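Transcriptional regulator URE2 (Saccharomyces cerevisiae, PDB 1K0D) represses nitrogen catabolite genes in yeast by holding GATA transcriptional activators in the cytoplasm, and also has glutathione peroxidase activity. Local coordinates at residues K97-K100 / N104-L107; A35-E40 / A89-L94; L217-W222 / Y241-H246. One frame throughout, in Å; residues are numbered along the deposited sequence.

Contact 1 of 3, residues K97-K100 / N104-L107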
ATOM      1  N   LYS B  97     -13.405  -2.043  11.648  1.00 26.12           N
ATOM      2  CA  LYS B  97     -14.514  -1.428  12.364  1.00 27.05           C
ATOM      3  C   LYS B  97     -15.777  -2.279  12.290  1.00 27.42           C
ATOM      4  O   LYS B  97     -16.433  -2.509  13.305  1.00 28.90           O
ATOM      5  CB  LYS B  97     -14.809  -0.036  11.800  1.00 25.51           C
ATOM      6  CG  LYS B  97     -15.797   0.750  12.641  1.00 30.53           C
ATOM      7  CD  LYS B  97     -15.904   2.193  12.195  1.00 31.31           C
ATOM      8  CE  LYS B  97     -16.764   2.988  13.168  1.00 33.99           C
ATOM      9  NZ  LYS B  97     -16.783   4.435  12.835  1.00 33.73           N
ATOM     10  N   TYR B  98     -16.118  -2.736  11.086  1.00 26.85           N
ATOM     11  CA  TYR B  98     -17.305  -3.563  10.895  1.00 25.36           C
ATOM     12  C   TYR B  98     -17.229  -4.800  11.783  1.00 26.25           C
ATOM     13  O   TYR B  98     -18.202  -5.180  12.438  1.00 25.54           O
ATOM     14  CB  TYR B  98     -17.429  -4.018   9.437  1.00 23.58           C
ATOM     15  CG  TYR B  98     -18.709  -4.786   9.177  1.00 25.51           C
ATOM     16  CD1 TYR B  98     -19.885  -4.114   8.845  1.00 23.23           C
ATOM     17  CD2 TYR B  98     -18.768  -6.174   9.355  1.00 24.47           C
ATOM     18  CE1 TYR B  98     -21.084  -4.788   8.707  1.00 24.93           C
ATOM     19  CE2 TYR B  98     -19.979  -6.867   9.217  1.00 25.70           C
ATOM     20  CZ  TYR B  98     -21.133  -6.159   8.896  1.00 26.17           C
ATOM     21  OH  TYR B  98     -22.342  -6.796   8.790  1.00 24.96           O
ATOM     22  N   TYR B  99     -16.061  -5.426  11.790  1.00 27.03           N
ATOM     23  CA  TYR B  99     -15.848  -6.623  12.573  1.00 28.05           C
ATOM     24  C   TYR B  99     -15.960  -6.411  14.074  1.00 30.08           C
ATOM     25  O   TYR B  99     -16.588  -7.212  14.765  1.00 29.29           O
ATOM     26  CB  TYR B  99     -14.483  -7.224  12.256  1.00 28.92           C
ATOM     27  CG  TYR B  99     -14.122  -8.391  13.149  1.00 30.19           C
ATOM     28  CD1 TYR B  99     -14.950  -9.516  13.231  1.00 29.34           C
ATOM     29  CD2 TYR B  99     -12.957  -8.373  13.912  1.00 30.73           C
ATOM     30  CE1 TYR B  99     -14.622 -10.591  14.048  1.00 29.26           C
ATOM     31  CE2 TYR B  99     -12.619  -9.443  14.735  1.00 30.68           C
ATOM     32  CZ  TYR B  99     -13.455 -10.549  14.795  1.00 30.53           C
ATOM     33  OH  TYR B  99     -13.109 -11.616  15.587  1.00 30.09           O
ATOM     34  N   LYS B 100     -15.366  -5.345  14.596  1.00 31.38           N
ATOM     35  CA  LYS B 100     -15.449  -5.150  16.034  1.00 35.22           C
ATOM     36  C   LYS B 100     -16.851  -4.727  16.452  1.00 35.53           C
ATOM     37  O   LYS B 100     -17.260  -4.967  17.586  1.00 35.59           O
ATOM     38  CB  LYS B 100     -14.411  -4.133  16.525  1.00 37.69           C
ATOM     39  CG  LYS B 100     -14.778  -2.678  16.321  1.00 44.06           C
ATOM     40  CD  LYS B 100     -13.933  -1.790  17.222  1.00 47.67           C
ATOM     41  CE  LYS B 100     -14.139  -2.158  18.691  1.00 49.70           C
ATOM     42  NZ  LYS B 100     -13.247  -1.388  19.603  1.00 52.48           N
ATOM     43  N   ASN B 104     -18.832 -10.015  13.085  1.00 24.97           N
ATOM     44  CA  ASN B 104     -18.805 -10.740  11.814  1.00 25.95           C
ATOM     45  C   ASN B 104     -17.768 -10.087  10.886  1.00 25.04           C
ATOM     46  O   ASN B 104     -17.910  -8.924  10.499  1.00 25.17           O
ATOM     47  CB  ASN B 104     -20.199 -10.696  11.184  1.00 26.85           C
ATOM     48  CG  ASN B 104     -20.299 -11.519   9.916  1.00 28.48           C
ATOM     49  OD1 ASN B 104     -19.475 -12.398   9.660  1.00 25.92           O
ATOM     50  ND2 ASN B 104     -21.331 -11.251   9.123  1.00 28.47           N
ATOM     51  N   PRO B 105     -16.706 -10.828  10.527  1.00 23.87           N
ATOM     52  CA  PRO B 105     -15.652 -10.299   9.653  1.00 23.92           C
ATOM     53  C   PRO B 105     -16.008 -10.301   8.171  1.00 22.81           C
ATOM     54  O   PRO B 105     -15.329 -10.932   7.365  1.00 21.16           O
ATOM     55  CB  PRO B 105     -14.474 -11.212   9.963  1.00 22.45           C
ATOM     56  CG  PRO B 105     -15.161 -12.541  10.143  1.00 22.74           C
ATOM     57  CD  PRO B 105     -16.369 -12.188  10.992  1.00 21.77           C
ATOM     58  N   LEU B 106     -17.071  -9.587   7.819  1.00 25.05           N
ATOM     59  CA  LEU B 106     -17.520  -9.513   6.432  1.00 25.94           C
ATOM     60  C   LEU B 106     -16.384  -8.975   5.545  1.00 25.05           C
ATOM     61  O   LEU B 106     -15.754  -7.977   5.886  1.00 23.11           O
ATOM     62  CB  LEU B 106     -18.735  -8.587   6.346  1.00 29.10           C
ATOM     63  CG  LEU B 106     -19.825  -8.858   5.307  1.00 33.15           C
ATOM     64  CD1 LEU B 106     -20.785  -7.669   5.282  1.00 33.52           C
ATOM     65  CD2 LEU B 106     -19.214  -9.070   3.934  1.00 35.54           C
ATOM     66  N   LEU B 107     -16.133  -9.644   4.421  1.00 25.59           N
ATOM     67  CA  LEU B 107     -15.082  -9.252   3.477  1.00 26.51           C
ATOM     68  C   LEU B 107     -13.700  -9.254   4.142  1.00 27.88           C
ATOM     69  O   LEU B 107     -12.737  -8.705   3.604  1.00 26.95           O
ATOM     70  CB  LEU B 107     -15.360  -7.845   2.931  1.00 27.58           C
ATOM     71  CG  LEU B 107     -16.715  -7.521   2.295  1.00 27.54           C
ATOM     72  CD1 LEU B 107     -16.775  -6.040   1.981  1.00 26.35           C
ATOM     73  CD2 LEU B 107     -16.909  -8.336   1.029  1.00 29.73           C
TER
HETATM   74  O   HOH W   1     -23.209  -9.215  10.092  1.00 41.76           O
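The carbonyl oxygen of Asn-104 takes a weak hydrogen bond from Leu-106 N at 2.9 Å and also lies against the edge of the Tyr-98 ring, near its plane, 3.1 Å from Tyr-98 CD2. The bond closes an inverse gamma turn centred on Pro-105, whose fixed phi suits it to that place. With its CG anti to the backbone N (chi1 -175°), Tyr-98 reaches from the helix to the turn, and its CE2, which also borders that oxygen, meets Leu-106 CB at 3.6 Å, while Leu-106 CD1 lies near the phenol end. A tyrosine serves here because its ring packs and its hydroxyl can meet water: one water lies 2.9 Å from Tyr-98 OH and accepts from Asn-104 ND2, bridging the two side chains. Tyr-99, next along the helix, sets CD1 3.7 Å from Pro-105 CB, with the carbonyl carbon of Asn-104 at the edge of its ring. Thr-102 OG1, hydrogen-bonded to both Tyr-98 O and Asn-104 N, ties helix to loop from between the two segments. The arrangement is a surface chain reversal, the last turns of helix 87-102 in the GST thioredoxin-like domain folding against the linker to the all-helical domain.

Contact 2 of 3, residues A35-E40 / A89-L94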
ATOM      1  N   ALA B  35     -15.679   3.357  -2.184  1.00 22.37           N
ATOM      2  CA  ALA B  35     -17.136   3.418  -2.275  1.00 23.15           C
ATOM      3  C   ALA B  35     -17.699   2.000  -2.264  1.00 22.32           C
ATOM      4  O   ALA B  35     -18.682   1.719  -1.587  1.00 23.71           O
ATOM      5  CB  ALA B  35     -17.557   4.147  -3.555  1.00 23.24           C
ATOM      6  N   ILE B  36     -17.059   1.106  -3.007  1.00 21.71           N
ATOM      7  CA  ILE B  36     -17.492  -0.284  -3.064  1.00 22.02           C
ATOM      8  C   ILE B  36     -17.501  -0.960  -1.687  1.00 23.67           C
ATOM      9  O   ILE B  36     -18.494  -1.579  -1.301  1.00 23.74           O
ATOM     10  CB  ILE B  36     -16.594  -1.096  -4.020  1.00 21.21           C
ATOM     11  CG1 ILE B  36     -16.931  -0.731  -5.470  1.00 20.86           C
ATOM     12  CG2 ILE B  36     -16.776  -2.591  -3.773  1.00 21.90           C
ATOM     13  CD1 ILE B  36     -16.053  -1.398  -6.488  1.00 22.80           C
ATOM     14  N   VAL B  37     -16.408  -0.838  -0.940  1.00 22.48           N
ATOM     15  CA  VAL B  37     -16.347  -1.469   0.378  1.00 22.22           C
ATOM     16  C   VAL B  37     -17.308  -0.797   1.348  1.00 22.24           C
ATOM     17  O   VAL B  37     -17.921  -1.450   2.189  1.00 20.55           O
ATOM     18  CB  VAL B  37     -14.916  -1.432   0.946  1.00 20.74           C
ATOM     19  CG1 VAL B  37     -14.894  -1.983   2.378  1.00 17.06           C
ATOM     20  CG2 VAL B  37     -14.006  -2.247   0.042  1.00 19.92           C
ATOM     21  N   LEU B  38     -17.422   0.518   1.228  1.00 22.73           N
ATOM     22  CA  LEU B  38     -18.329   1.298   2.061  1.00 25.36           C
ATOM     23  C   LEU B  38     -19.757   0.768   1.807  1.00 26.24           C
ATOM     24  O   LEU B  38     -20.541   0.545   2.734  1.00 24.25           O
ATOM     25  CB  LEU B  38     -18.226   2.773   1.640  1.00 25.76           C
ATOM     26  CG  LEU B  38     -18.063   3.953   2.611  1.00 31.01           C
ATOM     27  CD1 LEU B  38     -17.251   3.590   3.848  1.00 27.00           C
ATOM     28  CD2 LEU B  38     -17.393   5.095   1.840  1.00 27.27           C
ATOM     29  N   SER B  39     -20.080   0.554   0.533  1.00 24.96           N
ATOM     30  CA  SER B  39     -21.400   0.070   0.169  1.00 26.40           C
ATOM     31  C   SER B  39     -21.636  -1.378   0.579  1.00 24.77           C
ATOM     32  O   SER B  39     -22.687  -1.700   1.120  1.00 24.62           O
ATOM     33  CB  SER B  39     -21.623   0.238  -1.334  1.00 26.95           C
ATOM     34  OG  SER B  39     -22.792  -0.447  -1.737  1.00 34.27           O
ATOM     35  N   GLU B  40     -20.659  -2.249   0.333  1.00 25.32           N
ATOM     36  CA  GLU B  40     -20.793  -3.658   0.691  1.00 25.56           C
ATOM     37  C   GLU B  40     -20.992  -3.873   2.194  1.00 26.62           C
ATOM     38  O   GLU B  40     -21.713  -4.780   2.610  1.00 25.32           O
ATOM     39  CB  GLU B  40     -19.561  -4.446   0.222  1.00 27.24           C
ATOM     40  CG  GLU B  40     -19.615  -4.927  -1.233  1.00 30.73           C
ATOM     41  CD  GLU B  40     -20.618  -6.073  -1.464  1.00 33.99           C
ATOM     42  OE1 GLU B  40     -20.827  -6.459  -2.636  1.00 33.97           O
ATOM     43  OE2 GLU B  40     -21.192  -6.590  -0.478  1.00 34.32           O
ATOM     44  N   ALA B  89      -5.464   1.889   3.445  1.00 18.37           N
ATOM     45  CA  ALA B  89      -5.667   2.102   4.877  1.00 19.16           C
ATOM     46  C   ALA B  89      -7.158   2.278   5.158  1.00 19.17           C
ATOM     47  O   ALA B  89      -7.658   1.852   6.200  1.00 18.18           O
ATOM     48  CB  ALA B  89      -4.879   3.339   5.357  1.00 15.84           C
ATOM     49  N   ILE B  90      -7.867   2.915   4.230  1.00 18.58           N
ATOM     50  CA  ILE B  90      -9.302   3.110   4.407  1.00 18.75           C
ATOM     51  C   ILE B  90     -10.015   1.747   4.463  1.00 17.15           C
ATOM     52  O   ILE B  90     -10.867   1.528   5.327  1.00 18.49           O
ATOM     53  CB  ILE B  90      -9.897   3.990   3.262  1.00 19.14           C
ATOM     54  CG1 ILE B  90      -9.365   5.426   3.384  1.00 18.44           C
ATOM     55  CG2 ILE B  90     -11.418   4.018   3.345  1.00 17.20           C
ATOM     56  CD1 ILE B  90      -9.754   6.327   2.235  1.00 16.54           C
ATOM     57  N   LEU B  91      -9.649   0.829   3.568  1.00 17.00           N
ATOM     58  CA  LEU B  91     -10.269  -0.496   3.543  1.00 17.89           C
ATOM     59  C   LEU B  91     -10.049  -1.252   4.838  1.00 19.11           C
ATOM     60  O   LEU B  91     -10.993  -1.837   5.389  1.00 19.02           O
ATOM     61  CB  LEU B  91      -9.750  -1.347   2.373  1.00 19.11           C
ATOM     62  CG  LEU B  91     -10.039  -0.856   0.951  1.00 23.46           C
ATOM     63  CD1 LEU B  91      -9.933  -2.027  -0.023  1.00 18.48           C
ATOM     64  CD2 LEU B  91     -11.421  -0.226   0.889  1.00 22.03           C
ATOM     65  N   LEU B  92      -8.810  -1.246   5.331  1.00 18.16           N
ATOM     66  CA  LEU B  92      -8.513  -1.938   6.576  1.00 19.98           C
ATOM     67  C   LEU B  92      -9.274  -1.293   7.731  1.00 19.28           C
ATOM     68  O   LEU B  92      -9.715  -1.970   8.649  1.00 19.48           O
ATOM     69  CB  LEU B  92      -7.004  -1.938   6.864  1.00 18.14           C
ATOM     70  CG  LEU B  92      -6.158  -2.837   5.953  1.00 22.53           C
ATOM     71  CD1 LEU B  92      -4.716  -2.843   6.448  1.00 20.35           C
ATOM     72  CD2 LEU B  92      -6.723  -4.269   5.946  1.00 21.12           C
ATOM     73  N   HIS B  93      -9.439   0.019   7.685  1.00 21.60           N
ATOM     74  CA  HIS B  93     -10.168   0.686   8.750  1.00 22.59           C
ATOM     75  C   HIS B  93     -11.630   0.230   8.730  1.00 23.28           C
ATOM     76  O   HIS B  93     -12.216  -0.069   9.769  1.00 22.84           O
ATOM     77  CB  HIS B  93     -10.096   2.201   8.579  1.00 21.10           C
ATOM     78  CG  HIS B  93     -10.754   2.957   9.690  1.00 24.33           C
ATOM     79  ND1 HIS B  93     -12.003   3.527   9.566  1.00 26.71           N
ATOM     80  CD2 HIS B  93     -10.350   3.206  10.956  1.00 22.51           C
ATOM     81  CE1 HIS B  93     -12.338   4.096  10.710  1.00 26.78           C
ATOM     82  NE2 HIS B  93     -11.352   3.914  11.570  1.00 26.45           N
ATOM     83  N   LEU B  94     -12.207   0.164   7.534  1.00 23.40           N
ATOM     84  CA  LEU B  94     -13.600  -0.248   7.387  1.00 22.82           C
ATOM     85  C   LEU B  94     -13.894  -1.687   7.817  1.00 22.17           C
ATOM     86  O   LEU B  94     -14.843  -1.922   8.571  1.00 22.35           O
ATOM     87  CB  LEU B  94     -14.067  -0.030   5.946  1.00 19.84           C
ATOM     88  CG  LEU B  94     -14.089   1.448   5.538  1.00 20.47           C
ATOM     89  CD1 LEU B  94     -14.635   1.580   4.124  1.00 19.09           C
ATOM     90  CD2 LEU B  94     -14.958   2.231   6.513  1.00 18.25           C
TER
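Leu-91 is the first residue of segment 89-94 to meet the other helix, pressing its CD2 methyl against Val-37 CG2 at 3.4 Å, a tighter approach than methyl groups usually make. CD2 also lies 3.7 Å from Val-37 CB, so one branch of the leucine covers the branch point of the valine, while CD1 lies farther off. The CB of Leu-91 does not aim at the other helix. Its CG, anti to the carbonyl carbon (chi1 -63°), carries the methyls across, a reach that a leucine's length allows. On another face of the same helix, His-93 turns to Leu-82 and Ile-84 of strand 82-85 and also packs on Ser-116 of the second subunit. One turn after Leu-91 comes Leu-94, whose CB does point at helix 29-40; the forked end of a leucine can meet two partners. Its CD1 lies 4.0 Å from Val-37 CG1 and 3.3 Å from Leu-38 CD1, though Leu-38 sits in an unusual rotamer and that closeness is doubtful. Leucine length lets Leu-38 reach over, its CD1 also 3.8 Å from Leu-94 CD2. Val-37 divides its branches, CG2 to Leu-91 and CG1 to Leu-94; a compact beta-branched residue can do this from a backbone close to the partner helix. No polar atom joins the segments, as befits a wholly buried seam. Ile-214 covers it by packing on both Val-37 and Leu-91. The axes run almost parallel, 8° apart and 10.1 Å at closest approach. Such a side-by-side pair of helices on a four-stranded mixed sheet is characteristic of the thioredoxin-like N-terminal domain of the GST superfamily, here with the glutathione site near the N-terminal ends of both helices.

Contact 3 of 3, residues L217-W222 / Y241-H246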
ATOM      1  N   LEU B 217     -12.208  -7.374  -4.130  1.00 21.36           N
ATOM      2  CA  LEU B 217     -12.857  -6.115  -4.490  1.00 22.41           C
ATOM      3  C   LEU B 217     -11.912  -4.976  -4.889  1.00 23.93           C
ATOM      4  O   LEU B 217     -12.255  -4.156  -5.740  1.00 23.60           O
ATOM      5  CB  LEU B 217     -13.763  -5.658  -3.338  1.00 20.48           C
ATOM      6  CG  LEU B 217     -14.969  -6.559  -3.024  1.00 22.64           C
ATOM      7  CD1 LEU B 217     -15.659  -6.095  -1.745  1.00 21.56           C
ATOM      8  CD2 LEU B 217     -15.955  -6.514  -4.193  1.00 22.63           C
ATOM      9  N   ALA B 218     -10.730  -4.929  -4.279  1.00 21.63           N
ATOM     10  CA  ALA B 218      -9.762  -3.875  -4.559  1.00 22.77           C
ATOM     11  C   ALA B 218      -9.354  -3.773  -6.026  1.00 22.91           C
ATOM     12  O   ALA B 218      -8.974  -2.698  -6.483  1.00 22.68           O
ATOM     13  CB  ALA B 218      -8.508  -4.066  -3.688  1.00 21.65           C
ATOM     14  N   PHE B 219      -9.421  -4.882  -6.759  1.00 23.81           N
ATOM     15  CA  PHE B 219      -9.020  -4.880  -8.173  1.00 25.72           C
ATOM     16  C   PHE B 219     -10.109  -4.413  -9.128  1.00 26.37           C
ATOM     17  O   PHE B 219      -9.824  -3.909 -10.214  1.00 27.07           O
ATOM     18  CB  PHE B 219      -8.581  -6.281  -8.619  1.00 24.52           C
ATOM     19  CG  PHE B 219      -7.269  -6.731  -8.038  1.00 24.40           C
ATOM     20  CD1 PHE B 219      -7.222  -7.372  -6.801  1.00 24.50           C
ATOM     21  CD2 PHE B 219      -6.076  -6.513  -8.732  1.00 22.76           C
ATOM     22  CE1 PHE B 219      -6.007  -7.793  -6.263  1.00 24.32           C
ATOM     23  CE2 PHE B 219      -4.852  -6.928  -8.205  1.00 21.30           C
ATOM     24  CZ  PHE B 219      -4.815  -7.570  -6.965  1.00 22.46           C
ATOM     25  N   VAL B 220     -11.354  -4.585  -8.703  1.00 28.31           N
ATOM     26  CA  VAL B 220     -12.519  -4.244  -9.503  1.00 30.36           C
ATOM     27  C   VAL B 220     -12.542  -2.901 -10.238  1.00 29.77           C
ATOM     28  O   VAL B 220     -12.765  -2.866 -11.445  1.00 31.71           O
ATOM     29  CB  VAL B 220     -13.809  -4.387  -8.652  1.00 28.99           C
ATOM     30  CG1 VAL B 220     -14.989  -3.768  -9.366  1.00 32.53           C
ATOM     31  CG2 VAL B 220     -14.085  -5.860  -8.399  1.00 29.71           C
ATOM     32  N   PRO B 221     -12.309  -1.786  -9.529  1.00 29.60           N
ATOM     33  CA  PRO B 221     -12.335  -0.483 -10.205  1.00 30.46           C
ATOM     34  C   PRO B 221     -11.326  -0.353 -11.335  1.00 30.98           C
ATOM     35  O   PRO B 221     -11.588   0.315 -12.330  1.00 29.64           O
ATOM     36  CB  PRO B 221     -12.052   0.504  -9.072  1.00 27.94           C
ATOM     37  CG  PRO B 221     -12.563  -0.217  -7.858  1.00 29.70           C
ATOM     38  CD  PRO B 221     -12.068  -1.617  -8.087  1.00 29.61           C
ATOM     39  N   TRP B 222     -10.174  -0.995 -11.173  1.00 33.89           N
ATOM     40  CA  TRP B 222      -9.118  -0.927 -12.177  1.00 35.34           C
ATOM     41  C   TRP B 222      -9.286  -1.898 -13.332  1.00 37.96           C
ATOM     42  O   TRP B 222      -8.959  -1.570 -14.475  1.00 38.26           O
ATOM     43  CB  TRP B 222      -7.764  -1.147 -11.517  1.00 34.41           C
ATOM     44  CG  TRP B 222      -7.444  -0.106 -10.502  1.00 34.24           C
ATOM     45  CD1 TRP B 222      -7.785  -0.108  -9.176  1.00 32.68           C
ATOM     46  CD2 TRP B 222      -6.751   1.121 -10.739  1.00 33.35           C
ATOM     47  NE1 TRP B 222      -7.342   1.049  -8.574  1.00 31.96           N
ATOM     48  CE2 TRP B 222      -6.704   1.819  -9.511  1.00 32.38           C
ATOM     49  CE3 TRP B 222      -6.165   1.701 -11.871  1.00 33.67           C
ATOM     50  CZ2 TRP B 222      -6.091   3.072  -9.385  1.00 33.94           C
ATOM     51  CZ3 TRP B 222      -5.554   2.949 -11.746  1.00 34.75           C
ATOM     52  CH2 TRP B 222      -5.523   3.617 -10.509  1.00 34.90           C
ATOM     53  N   TYR B 241     -11.461 -12.578 -15.723  1.00 29.91           N
ATOM     54  CA  TYR B 241     -12.713 -12.138 -16.315  1.00 30.31           C
ATOM     55  C   TYR B 241     -13.928 -12.631 -15.538  1.00 30.37           C
ATOM     56  O   TYR B 241     -14.812 -11.838 -15.212  1.00 31.05           O
ATOM     57  CB  TYR B 241     -12.814 -12.602 -17.769  1.00 33.36           C
ATOM     58  CG  TYR B 241     -14.053 -12.077 -18.454  1.00 33.42           C
ATOM     59  CD1 TYR B 241     -14.177 -10.726 -18.758  1.00 33.60           C
ATOM     60  CD2 TYR B 241     -15.127 -12.920 -18.738  1.00 35.20           C
ATOM     61  CE1 TYR B 241     -15.338 -10.221 -19.324  1.00 35.61           C
ATOM     62  CE2 TYR B 241     -16.299 -12.425 -19.305  1.00 35.39           C
ATOM     63  CZ  TYR B 241     -16.395 -11.075 -19.593  1.00 36.68           C
ATOM     64  OH  TYR B 241     -17.552 -10.567 -20.133  1.00 39.67           O
ATOM     65  N   LYS B 242     -13.985 -13.930 -15.246  1.00 30.07           N
ATOM     66  CA  LYS B 242     -15.122 -14.488 -14.499  1.00 30.74           C
ATOM     67  C   LYS B 242     -15.214 -13.825 -13.124  1.00 29.34           C
ATOM     68  O   LYS B 242     -16.276 -13.385 -12.685  1.00 27.92           O
ATOM     69  CB  LYS B 242     -14.961 -15.994 -14.286  1.00 31.88           C
ATOM     70  CG  LYS B 242     -14.823 -16.840 -15.534  1.00 34.08           C
ATOM     71  CD  LYS B 242     -14.839 -18.312 -15.136  1.00 36.71           C
ATOM     72  CE  LYS B 242     -14.222 -19.204 -16.192  1.00 40.19           C
ATOM     73  NZ  LYS B 242     -12.750 -19.000 -16.257  1.00 43.00           N
ATOM     74  N   TRP B 243     -14.068 -13.795 -12.458  1.00 29.46           N
ATOM     75  CA  TRP B 243     -13.881 -13.219 -11.136  1.00 27.42           C
ATOM     76  C   TRP B 243     -14.438 -11.791 -11.067  1.00 27.54           C
ATOM     77  O   TRP B 243     -15.252 -11.471 -10.200  1.00 29.82           O
ATOM     78  CB  TRP B 243     -12.379 -13.258 -10.861  1.00 29.04           C
ATOM     79  CG  TRP B 243     -11.873 -12.645  -9.614  1.00 26.14           C
ATOM     80  CD1 TRP B 243     -12.082 -13.078  -8.338  1.00 26.55           C
ATOM     81  CD2 TRP B 243     -10.918 -11.586  -9.530  1.00 26.57           C
ATOM     82  NE1 TRP B 243     -11.298 -12.364  -7.461  1.00 25.58           N
ATOM     83  CE2 TRP B 243     -10.573 -11.441  -8.168  1.00 26.41           C
ATOM     84  CE3 TRP B 243     -10.313 -10.750 -10.475  1.00 24.83           C
ATOM     85  CZ2 TRP B 243      -9.643 -10.490  -7.728  1.00 26.09           C
ATOM     86  CZ3 TRP B 243      -9.388  -9.805 -10.037  1.00 26.47           C
ATOM     87  CH2 TRP B 243      -9.062  -9.686  -8.676  1.00 25.75           C
ATOM     88  N   THR B 244     -14.007 -10.937 -11.988  1.00 27.15           N
ATOM     89  CA  THR B 244     -14.475  -9.557 -12.020  1.00 28.91           C
ATOM     90  C   THR B 244     -15.973  -9.487 -12.308  1.00 29.20           C
ATOM     91  O   THR B 244     -16.684  -8.673 -11.719  1.00 27.99           O
ATOM     92  CB  THR B 244     -13.742  -8.737 -13.103  1.00 30.56           C
ATOM     93  OG1 THR B 244     -12.336  -8.981 -13.014  1.00 34.47           O
ATOM     94  CG2 THR B 244     -13.998  -7.243 -12.903  1.00 30.59           C
ATOM     95  N   LYS B 245     -16.459 -10.335 -13.214  1.00 29.98           N
ATOM     96  CA  LYS B 245     -17.887 -10.327 -13.535  1.00 31.15           C
ATOM     97  C   LYS B 245     -18.756 -10.768 -12.368  1.00 29.72           C
ATOM     98  O   LYS B 245     -19.859 -10.255 -12.183  1.00 31.02           O
ATOM     99  CB  LYS B 245     -18.182 -11.191 -14.765  1.00 32.73           C
ATOM    100  CG  LYS B 245     -17.938 -10.455 -16.078  1.00 37.63           C
ATOM    101  CD  LYS B 245     -18.718  -9.146 -16.108  1.00 41.29           C
ATOM    102  CE  LYS B 245     -18.572  -8.418 -17.439  1.00 44.89           C
ATOM    103  NZ  LYS B 245     -19.260  -9.131 -18.554  1.00 46.36           N
ATOM    104  N   HIS B 246     -18.273 -11.720 -11.581  1.00 28.73           N
ATOM    105  CA  HIS B 246     -19.041 -12.165 -10.431  1.00 28.80           C
ATOM    106  C   HIS B 246     -19.225 -10.972  -9.500  1.00 28.01           C
ATOM    107  O   HIS B 246     -20.314 -10.737  -8.987  1.00 27.86           O
ATOM    108  CB  HIS B 246     -18.308 -13.277  -9.679  1.00 31.87           C
ATOM    109  CG  HIS B 246     -18.608 -14.656 -10.180  1.00 35.45           C
ATOM    110  ND1 HIS B 246     -19.874 -15.201 -10.146  1.00 37.70           N
ATOM    111  CD2 HIS B 246     -17.798 -15.620 -10.679  1.00 36.61           C
ATOM    112  CE1 HIS B 246     -19.830 -16.441 -10.599  1.00 37.60           C
ATOM    113  NE2 HIS B 246     -18.582 -16.720 -10.930  1.00 37.54           N
TER
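Phe-219 overlaps the outer corner of the Trp-243 indole, where Trp-243 CH2 comes to 3.4 Å from Phe-219 CB and 3.5 Å from Phe-219 CD1. The corner atom therefore sits against the root of the phenylalanine side chain rather than the middle of its ring. Phe-219 CD1 in turn lies at the indole edge, in its plane. The six-membered rings are inclined at 56°, with centroids 5.5 Å apart, an oblique pairing that is neither a stack nor a T. Trp-243 reaches this far because its CG is anti to the backbone N (chi1 176°), which swings the indole out from helix 238-248. Both segments belong to the all-helical C-terminal domain of the GST fold, and the contact joins helix 238-248 to the chain leading into helix 220-223. Tryptophan suits its place in two ways: its hydrocarbon corner reaches Phe-219 in the buried interior, while its NE1 is satisfied by a hydrogen bond to Asp-216 OD1. Phe-219 has no polar side-chain atom to satisfy, which suits a buried place beside the indole and His-129 of helix 112-142, whose ring it meets edge-to-face. Three residues after Phe-219, Trp-222 packs on Pro-29 and Asn-30, residues of the glutathione pocket.

Overall arrangement
The three contacts all touch one another. Contact 2 shares helix 87-102 with contact 1, whose centre lies about 11 Å away, and from the loop after that helix Leu-107 CD1 packs on Glu-40 CB at 3.7 Å, at the end of helix 29-40. Toward contact 3, about 16 Å between centres, Ile-36 CD1 is 3.9 Å from both Val-220 CG1 and Pro-221 CG, so another face of helix 29-40 packs on the C-terminal domain. Contacts 1 and 3 are about 21 Å apart at their centres, yet Leu-107 CD2 still touches Leu-217 CD1. Bound glutathione lies about 8 Å from the side chain of Leu-91 and about 12 Å from that of Phe-219, whereas contact 1 is away from the site.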